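PDB 1NF2: phosphatase from Thermotoga maritima, which probably acts as a magnesium-dependent phosphatase of the haloacid dehalogenase (HAD) family. Local coordinates for residues Phe7-Thr12 with Phe39-Met44; Phe212-Asn217 with Met231-Glu236. All coordinates share one frame; numbering follows the deposited sequence.

Contact 1: residues Phe7-Thr12 with Phe39-Met44; sequences FDLDGT and FASGRM. With MG (magnesium ion), chain F; SO4 (sulfate ion), chain D.
Phe-7 and Phe-39 are paired in two neighbouring parallel strands, their CA atoms 5.0 Å apart, and the amide N of Ala-40 donates a hydrogen bond to Phe-7 O at 3.0 Å. On the phenylalanine face, Leu-9 CD1 meets the ring of Phe-39 in its plane, at the CD2 edge, 3.3 Å away, a tight apolar contact; leucine and phenylalanine suit this buried place. The other face carries Asp-8. Its CG lies anti to the backbone N (chi1 -176°), and the carboxylate reaches past the strand ends, where OD1 binds the magnesium ion at 2.5 Å. Its OD2 sits 2.9 Å from Ala-40 O, two acceptors that cannot bond to each other; Lys-191 reaches both, by a salt bridge to OD2 and a weak hydrogen bond to the carbonyl. Asp-8 and Asp-10 fit the DxD signature of HAD motif I, and the carbonyl O of Asp-10 also faces the magnesium, 2.6 Å away. The Asp-10 carboxylate turns instead to Arg-43. Bent at chi3 (87°), the arginine brings NH1 to Asp-10 OD2 from the syn side at 2.7 Å, a salt bridge between nearly coplanar groups; NH1 lies equally near OD1, so one NH2 group faces both oxygens. An alanine in place of Arg-43 would probably leave the Asp-10 carboxylate without its charged mate and freer to turn. Ser-41, at the place of the HAD motif II hydroxyl, accepts from Arg-43 N through OG, an ST turn, and OG also bonds a water that accepts from Asp-10 N and bonds Asp-10 OD2. Gly-42 N donates to sulfate O1 at 3.0 Å; a CB here would come too close to this ion, probably from the crystallisation liquor, which may mark where a substrate phosphate sits.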
ATOM      1  N   PHE A   7      -4.985  -7.225  -7.361  1.00 17.31           N
ATOM      2  CA  PHE A   7      -6.051  -6.782  -6.470  1.00 19.31           C
ATOM      3  C   PHE A   7      -5.594  -5.838  -5.359  1.00 20.06           C
ATOM      4  O   PHE A   7      -4.647  -6.140  -4.631  1.00 20.74           O
ATOM      5  CB  PHE A   7      -6.692  -7.989  -5.764  1.00 20.05           C
ATOM      6  CG  PHE A   7      -7.149  -9.084  -6.681  1.00 21.05           C
ATOM      7  CD1 PHE A   7      -8.380  -9.004  -7.327  1.00 21.67           C
ATOM      8  CD2 PHE A   7      -6.366 -10.221  -6.866  1.00 21.07           C
ATOM      9  CE1 PHE A   7      -8.832 -10.049  -8.146  1.00 22.77           C
ATOM     10  CE2 PHE A   7      -6.809 -11.273  -7.686  1.00 23.49           C
ATOM     11  CZ  PHE A   7      -8.045 -11.184  -8.324  1.00 19.74           C
ATOM     12  N   ASP A   8      -6.267  -4.704  -5.214  1.00 25.37           N
ATOM     13  CA  ASP A   8      -5.945  -3.813  -4.105  1.00 26.40           C
ATOM     14  C   ASP A   8      -6.671  -4.537  -2.967  1.00 27.65           C
ATOM     15  O   ASP A   8      -7.582  -5.336  -3.226  1.00 27.56           O
ATOM     16  CB  ASP A   8      -6.555  -2.423  -4.322  1.00 21.37           C
ATOM     17  CG  ASP A   8      -6.165  -1.420  -3.231  1.00 22.92           C
ATOM     18  OD1 ASP A   8      -6.556  -0.235  -3.338  1.00 20.66           O
ATOM     19  OD2 ASP A   8      -5.473  -1.803  -2.267  1.00 21.11           O
ATOM     20  N   LEU A   9      -6.269  -4.291  -1.724  1.00 27.73           N
ATOM     21  CA  LEU A   9      -6.911  -4.934  -0.577  1.00 27.73           C
ATOM     22  C   LEU A   9      -8.073  -4.091  -0.060  1.00 27.45           C
ATOM     23  O   LEU A   9      -9.232  -4.381  -0.360  1.00 27.57           O
ATOM     24  CB  LEU A   9      -5.890  -5.172   0.541  1.00 25.65           C
ATOM     25  CG  LEU A   9      -5.403  -6.609   0.753  1.00 27.42           C
ATOM     26  CD1 LEU A   9      -5.159  -7.288  -0.574  1.00 30.72           C
ATOM     27  CD2 LEU A   9      -4.136  -6.601   1.584  1.00 27.99           C
ATOM     28  N   ASP A  10      -7.764  -3.045   0.708  1.00 19.14           N
ATOM     29  CA  ASP A  10      -8.791  -2.163   1.258  1.00 18.24           C
ATOM     30  C   ASP A  10      -9.724  -1.634   0.171  1.00 18.56           C
ATOM     31  O   ASP A  10      -9.285  -1.322  -0.940  1.00 16.59           O
ATOM     32  CB  ASP A  10      -8.135  -0.990   2.003  1.00 26.98           C
ATOM     33  CG  ASP A  10      -7.468  -1.423   3.304  1.00 27.99           C
ATOM     34  OD1 ASP A  10      -8.168  -1.523   4.334  1.00 29.16           O
ATOM     35  OD2 ASP A  10      -6.249  -1.681   3.294  1.00 27.39           O
ATOM     36  N   GLY A  11     -11.014  -1.552   0.502  1.00 23.72           N
ATOM     37  CA  GLY A  11     -12.018  -1.063  -0.430  1.00 22.45           C
ATOM     38  C   GLY A  11     -12.185  -1.876  -1.704  1.00 22.41           C
ATOM     39  O   GLY A  11     -12.972  -1.502  -2.575  1.00 20.96           O
ATOM     40  N   THR A  12     -11.481  -3.003  -1.798  1.00 21.61           N
ATOM     41  CA  THR A  12     -11.505  -3.839  -2.998  1.00 21.65           C
ATOM     42  C   THR A  12     -11.744  -5.324  -2.694  1.00 21.38           C
ATOM     43  O   THR A  12     -12.882  -5.791  -2.745  1.00 20.98           O
ATOM     44  CB  THR A  12     -10.173  -3.649  -3.756  1.00 26.87           C
ATOM     45  OG1 THR A  12      -9.990  -2.249  -4.010  1.00 26.22           O
ATOM     46  CG2 THR A  12     -10.167  -4.416  -5.080  1.00 24.86           C
ATOM     47  N   PHE A  39      -1.170  -8.963  -5.031  1.00 21.81           N
ATOM     48  CA  PHE A  39      -1.840  -8.121  -4.049  1.00 22.17           C
ATOM     49  C   PHE A  39      -1.065  -6.804  -3.941  1.00 23.12           C
ATOM     50  O   PHE A  39       0.156  -6.806  -3.774  1.00 22.45           O
ATOM     51  CB  PHE A  39      -1.881  -8.819  -2.686  1.00 27.83           C
ATOM     52  CG  PHE A  39      -2.743 -10.056  -2.663  1.00 31.71           C
ATOM     53  CD1 PHE A  39      -2.296 -11.247  -3.216  1.00 34.27           C
ATOM     54  CD2 PHE A  39      -4.017 -10.017  -2.114  1.00 33.40           C
ATOM     55  CE1 PHE A  39      -3.110 -12.384  -3.223  1.00 36.66           C
ATOM     56  CE2 PHE A  39      -4.837 -11.147  -2.117  1.00 34.85           C
ATOM     57  CZ  PHE A  39      -4.386 -12.329  -2.671  1.00 33.99           C
ATOM     58  N   ALA A  40      -1.771  -5.685  -4.040  1.00 30.82           N
ATOM     59  CA  ALA A  40      -1.135  -4.374  -3.969  1.00 31.64           C
ATOM     60  C   ALA A  40      -1.820  -3.522  -2.915  1.00 30.94           C
ATOM     61  O   ALA A  40      -2.982  -3.153  -3.064  1.00 35.03           O
ATOM     62  CB  ALA A  40      -1.202  -3.693  -5.328  1.00 24.76           C
ATOM     63  N   SER A  41      -1.092  -3.188  -1.861  1.00 21.23           N
ATOM     64  CA  SER A  41      -1.663  -2.411  -0.771  1.00 19.67           C
ATOM     65  C   SER A  41      -0.800  -1.250  -0.288  1.00 19.63           C
ATOM     66  O   SER A  41       0.393  -1.171  -0.596  1.00 16.29           O
ATOM     67  CB  SER A  41      -1.934  -3.338   0.416  1.00 23.22           C
ATOM     68  OG  SER A  41      -2.502  -2.627   1.498  1.00 24.36           O
ATOM     69  N   GLY A  42      -1.420  -0.356   0.481  1.00 19.70           N
ATOM     70  CA  GLY A  42      -0.700   0.768   1.044  1.00 20.77           C
ATOM     71  C   GLY A  42      -0.206   0.376   2.427  1.00 22.48           C
ATOM     72  O   GLY A  42       0.588   1.088   3.044  1.00 23.93           O
ATOM     73  N   ARG A  43      -0.669  -0.779   2.905  1.00 24.69           N
ATOM     74  CA  ARG A  43      -0.299  -1.292   4.226  1.00 25.87           C
ATOM     75  C   ARG A  43       1.127  -1.847   4.249  1.00 24.47           C
ATOM     76  O   ARG A  43       1.756  -2.003   3.202  1.00 24.08           O
ATOM     77  CB  ARG A  43      -1.294  -2.382   4.661  1.00 26.47           C
ATOM     78  CG  ARG A  43      -2.761  -1.985   4.468  1.00 30.17           C
ATOM     79  CD  ARG A  43      -3.737  -3.069   4.927  1.00 32.77           C
ATOM     80  NE  ARG A  43      -4.049  -2.951   6.345  1.00 38.99           N
ATOM     81  CZ  ARG A  43      -5.130  -2.345   6.832  1.00 40.25           C
ATOM     82  NH1 ARG A  43      -6.020  -1.801   6.016  1.00 40.73           N
ATOM     83  NH2 ARG A  43      -5.312  -2.275   8.142  1.00 42.48           N
ATOM     84  N   MET A  44       1.630  -2.127   5.451  1.00 21.36           N
ATOM     85  CA  MET A  44       2.975  -2.671   5.638  1.00 22.01           C
ATOM     86  C   MET A  44       3.097  -4.011   4.896  1.00 23.20           C
ATOM     87  O   MET A  44       2.090  -4.632   4.564  1.00 24.64           O
ATOM     88  CB  MET A  44       3.261  -2.887   7.138  1.00 19.88           C
ATOM     89  CG  MET A  44       3.216  -1.628   8.016  1.00 17.06           C
ATOM     90  SD  MET A  44       3.442  -1.954   9.806  1.00 15.11           S
ATOM     91  CE  MET A  44       4.997  -2.580   9.768  1.00 12.12           C
TER
HETATM   92 MG    MG F 282      -7.873   0.817  -1.494  1.00 44.05          MG
HETATM   93  S   SO4 D 280      -4.706   1.693  -0.089  0.77 23.35           S
HETATM   94  O1  SO4 D 280      -4.279   0.295  -0.139  0.91 24.16           O
HETATM   95  O2  SO4 D 280      -3.886   2.402   0.898  1.00 26.41           O
HETATM   96  O3  SO4 D 280      -4.533   2.276  -1.429  0.97 26.03           O
HETATM   97  O4  SO4 D 280      -6.109   1.803   0.326  0.88 23.68           O
HETATM   98  O   HOH W   1      -5.007  -1.985   0.868  1.00 23.37           O

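Contact 2: residues Phe212-Asn217 with Met231-Glu236; sequences FGDNEN and MENAIE
Met-231 N donates to Gly-213 O at 3.0 Å, joining the end of strand 209-213 to the loop after strand 227-230. A second backbone bond, from Ile-235 N to Asp-214 O, is weak at 3.4 Å. Between these two, residues Met-231 to Ala-234 form a type I turn, which brings Asn-233 up beside Asp-214. A water donates to Asp-214 OD1 at 2.7 Å and is held weakly by Asn-233 ND2, whose stronger partner is Gly-11 O. The sequence from Gly-213 to Asp-218 matches the GDxxxD of HAD motif IV: Asp-214 OD2 lies 2.7 Å from the magnesium ion, while Asp-218 OD1 accepts from the backbone N of both Asp-214 and Asn-215. Asp-214 holds CG between its backbone N and carbonyl carbon (chi1 75°), with CB against Ala-234. The close approach of these two residues, with Ala-234 CB 3.6 Å from Asp-214 CA, is consistent with a small side chain here. Further out, Met-231 lays CG against Gly-213 O, 3.4 Å away, with its CB beside Asp-214 CB, and the end of the side chain heads toward Phe-212, while Ile-235 CD1 lies over the backbone from Asp-214 to Glu-216.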
ATOM      1  N   PHE A 212      -7.977  -4.643 -10.151  1.00 16.53           N
ATOM      2  CA  PHE A 212      -9.196  -4.248  -9.452  1.00 15.82           C
ATOM      3  C   PHE A 212      -8.766  -3.177  -8.455  1.00 16.88           C
ATOM      4  O   PHE A 212      -7.807  -3.378  -7.711  1.00 12.42           O
ATOM      5  CB  PHE A 212      -9.802  -5.432  -8.672  1.00 18.78           C
ATOM      6  CG  PHE A 212     -10.416  -6.503  -9.539  1.00 19.35           C
ATOM      7  CD1 PHE A 212     -11.796  -6.599  -9.672  1.00 20.28           C
ATOM      8  CD2 PHE A 212      -9.620  -7.429 -10.189  1.00 19.06           C
ATOM      9  CE1 PHE A 212     -12.377  -7.610 -10.444  1.00 19.64           C
ATOM     10  CE2 PHE A 212     -10.190  -8.443 -10.967  1.00 22.78           C
ATOM     11  CZ  PHE A 212     -11.573  -8.529 -11.089  1.00 21.03           C
ATOM     12  N   GLY A 213      -9.472  -2.052  -8.446  1.00 27.29           N
ATOM     13  CA  GLY A 213      -9.133  -0.987  -7.527  1.00 30.71           C
ATOM     14  C   GLY A 213     -10.319  -0.108  -7.172  1.00 30.28           C
ATOM     15  O   GLY A 213     -11.429  -0.301  -7.674  1.00 36.09           O
ATOM     16  N   ASP A 214     -10.075   0.858  -6.295  1.00 19.21           N
ATOM     17  CA  ASP A 214     -11.101   1.785  -5.854  1.00 19.20           C
ATOM     18  C   ASP A 214     -10.488   3.158  -5.572  1.00 21.02           C
ATOM     19  O   ASP A 214     -11.210   4.151  -5.427  1.00 18.64           O
ATOM     20  CB  ASP A 214     -11.736   1.270  -4.565  1.00 21.64           C
ATOM     21  CG  ASP A 214     -10.825   1.465  -3.355  1.00 23.55           C
ATOM     22  OD1 ASP A 214     -11.354   1.645  -2.235  1.00 23.20           O
ATOM     23  OD2 ASP A 214      -9.581   1.439  -3.519  1.00 23.09           O
ATOM     24  N   ASN A 215      -9.154   3.180  -5.519  1.00 27.59           N
ATOM     25  CA  ASN A 215      -8.324   4.347  -5.172  1.00 30.23           C
ATOM     26  C   ASN A 215      -7.664   5.257  -6.190  1.00 29.35           C
ATOM     27  O   ASN A 215      -7.511   4.936  -7.365  1.00 29.79           O
ATOM     28  CB  ASN A 215      -7.171   3.893  -4.263  1.00 28.30           C
ATOM     29  CG  ASN A 215      -7.526   3.946  -2.819  1.00 32.79           C
ATOM     30  OD1 ASN A 215      -6.721   3.602  -1.952  1.00 34.32           O
ATOM     31  ND2 ASN A 215      -8.742   4.389  -2.538  1.00 37.34           N
ATOM     32  N   GLU A 216      -7.213   6.390  -5.657  1.00 19.44           N
ATOM     33  CA  GLU A 216      -6.461   7.383  -6.406  1.00 20.93           C
ATOM     34  C   GLU A 216      -5.131   6.649  -6.560  1.00 17.99           C
ATOM     35  O   GLU A 216      -4.518   6.663  -7.618  1.00 18.19           O
ATOM     36  CB  GLU A 216      -6.262   8.640  -5.557  1.00 61.45           C
ATOM     37  CG  GLU A 216      -6.681   9.932  -6.225  1.00 69.06           C
ATOM     38  CD  GLU A 216      -5.997  10.145  -7.555  1.00 75.10           C
ATOM     39  OE1 GLU A 216      -4.758   9.987  -7.618  1.00 78.23           O
ATOM     40  OE2 GLU A 216      -6.698  10.477  -8.537  1.00 77.37           O
ATOM     41  N   ASN A 217      -4.721   5.984  -5.479  1.00 18.60           N
ATOM     42  CA  ASN A 217      -3.499   5.187  -5.444  1.00 19.29           C
ATOM     43  C   ASN A 217      -3.494   4.065  -6.495  1.00 20.21           C
ATOM     44  O   ASN A 217      -2.448   3.747  -7.062  1.00 20.40           O
ATOM     45  CB  ASN A 217      -3.331   4.538  -4.068  1.00 23.50           C
ATOM     46  CG  ASN A 217      -2.818   5.508  -3.008  1.00 27.51           C
ATOM     47  OD1 ASN A 217      -2.840   5.196  -1.813  1.00 27.70           O
ATOM     48  ND2 ASN A 217      -2.343   6.673  -3.438  1.00 22.43           N
ATOM     49  N   MET A 231     -14.322  -0.685  -8.361  1.00 16.33           N
ATOM     50  CA  MET A 231     -15.297  -1.183  -7.411  1.00 18.36           C
ATOM     51  C   MET A 231     -16.451  -0.183  -7.456  1.00 19.33           C
ATOM     52  O   MET A 231     -16.252   0.977  -7.818  1.00 21.16           O
ATOM     53  CB  MET A 231     -14.682  -1.248  -6.002  1.00 13.73           C
ATOM     54  CG  MET A 231     -13.521  -2.232  -5.878  1.00 11.44           C
ATOM     55  SD  MET A 231     -13.872  -3.849  -6.673  1.00  3.40           S
ATOM     56  CE  MET A 231     -13.163  -4.781  -5.871  1.00  2.11           C
ATOM     57  N   GLU A 232     -17.662  -0.621  -7.123  1.00 21.64           N
ATOM     58  CA  GLU A 232     -18.793   0.308  -7.131  1.00 20.98           C
ATOM     59  C   GLU A 232     -18.580   1.438  -6.109  1.00 21.19           C
ATOM     60  O   GLU A 232     -19.103   2.536  -6.266  1.00 20.37           O
ATOM     61  CB  GLU A 232     -20.106  -0.416  -6.821  1.00 20.75           C
ATOM     62  CG  GLU A 232     -21.294   0.543  -6.799  1.00 25.79           C
ATOM     63  CD  GLU A 232     -22.644  -0.131  -6.579  1.00 29.59           C
ATOM     64  OE1 GLU A 232     -23.626   0.608  -6.334  1.00 31.13           O
ATOM     65  OE2 GLU A 232     -22.733  -1.380  -6.660  1.00 30.29           O
ATOM     66  N   ASN A 233     -17.816   1.163  -5.063  1.00 20.36           N
ATOM     67  CA  ASN A 233     -17.547   2.164  -4.040  1.00 22.94           C
ATOM     68  C   ASN A 233     -16.366   3.076  -4.415  1.00 23.92           C
ATOM     69  O   ASN A 233     -15.989   3.946  -3.637  1.00 24.47           O
ATOM     70  CB  ASN A 233     -17.261   1.464  -2.705  1.00 16.79           C
ATOM     71  CG  ASN A 233     -16.393   0.239  -2.876  1.00 19.60           C
ATOM     72  OD1 ASN A 233     -16.824  -0.758  -3.464  1.00 21.84           O
ATOM     73  ND2 ASN A 233     -15.157   0.307  -2.385  1.00 19.23           N
ATOM     74  N   ALA A 234     -15.795   2.885  -5.603  1.00 23.44           N
ATOM     75  CA  ALA A 234     -14.650   3.685  -6.043  1.00 24.65           C
ATOM     76  C   ALA A 234     -15.005   5.152  -6.220  1.00 26.69           C
ATOM     77  O   ALA A 234     -16.166   5.484  -6.446  1.00 27.71           O
ATOM     78  CB  ALA A 234     -14.105   3.136  -7.355  1.00 18.50           C
ATOM     79  N   ILE A 235     -14.016   6.037  -6.111  1.00 26.24           N
ATOM     80  CA  ILE A 235     -14.312   7.448  -6.319  1.00 28.79           C
ATOM     81  C   ILE A 235     -14.644   7.599  -7.798  1.00 31.14           C
ATOM     82  O   ILE A 235     -14.267   6.763  -8.623  1.00 29.49           O
ATOM     83  CB  ILE A 235     -13.129   8.403  -5.961  1.00 34.65           C
ATOM     84  CG1 ILE A 235     -11.917   8.124  -6.850  1.00 33.43           C
ATOM     85  CG2 ILE A 235     -12.782   8.275  -4.480  1.00 33.09           C
ATOM     86  CD1 ILE A 235     -11.124   6.928  -6.440  1.00 37.99           C
ATOM     87  N   GLU A 236     -15.370   8.661  -8.113  1.00 33.16           N
ATOM     88  CA  GLU A 236     -15.803   8.958  -9.466  1.00 35.40           C
ATOM     89  C   GLU A 236     -14.685   8.874 -10.505  1.00 34.98           C
ATOM     90  O   GLU A 236     -14.852   8.268 -11.563  1.00 33.87           O
ATOM     91  CB  GLU A 236     -16.448  10.346  -9.486  1.00 66.54           C
ATOM     92  CG  GLU A 236     -15.906  11.326  -8.418  1.00 75.34           C
ATOM     93  CD  GLU A 236     -16.383  11.015  -6.989  1.00 79.30           C
ATOM     94  OE1 GLU A 236     -17.612  10.971  -6.762  1.00 82.11           O
ATOM     95  OE2 GLU A 236     -15.531  10.824  -6.092  1.00 78.81           O
TER
HETATM   96  O   HOH W   2     -13.491   3.031  -1.414  1.00 41.22           O

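In the fold
Contact 1 precedes contact 2 along the chain, and their centres lie 11 Å apart. Strands 36-40, 4-8, 209-213 and 227-230 are successive parallel neighbours in one sheet, so the two contacts sit side by side across its middle. Probable hydrogen bonds from Asp-8 N to Phe-212 O and from Asn-233 ND2 to Gly-11 O join them. The second, six-stranded sheet, built from strands between residues 102 and 186, comes between them in sequence, as an inserted cap does in HAD enzymes. Residues distant in sequence thus gather at the strand ends, where both contacts supply groups to a single magnesium site.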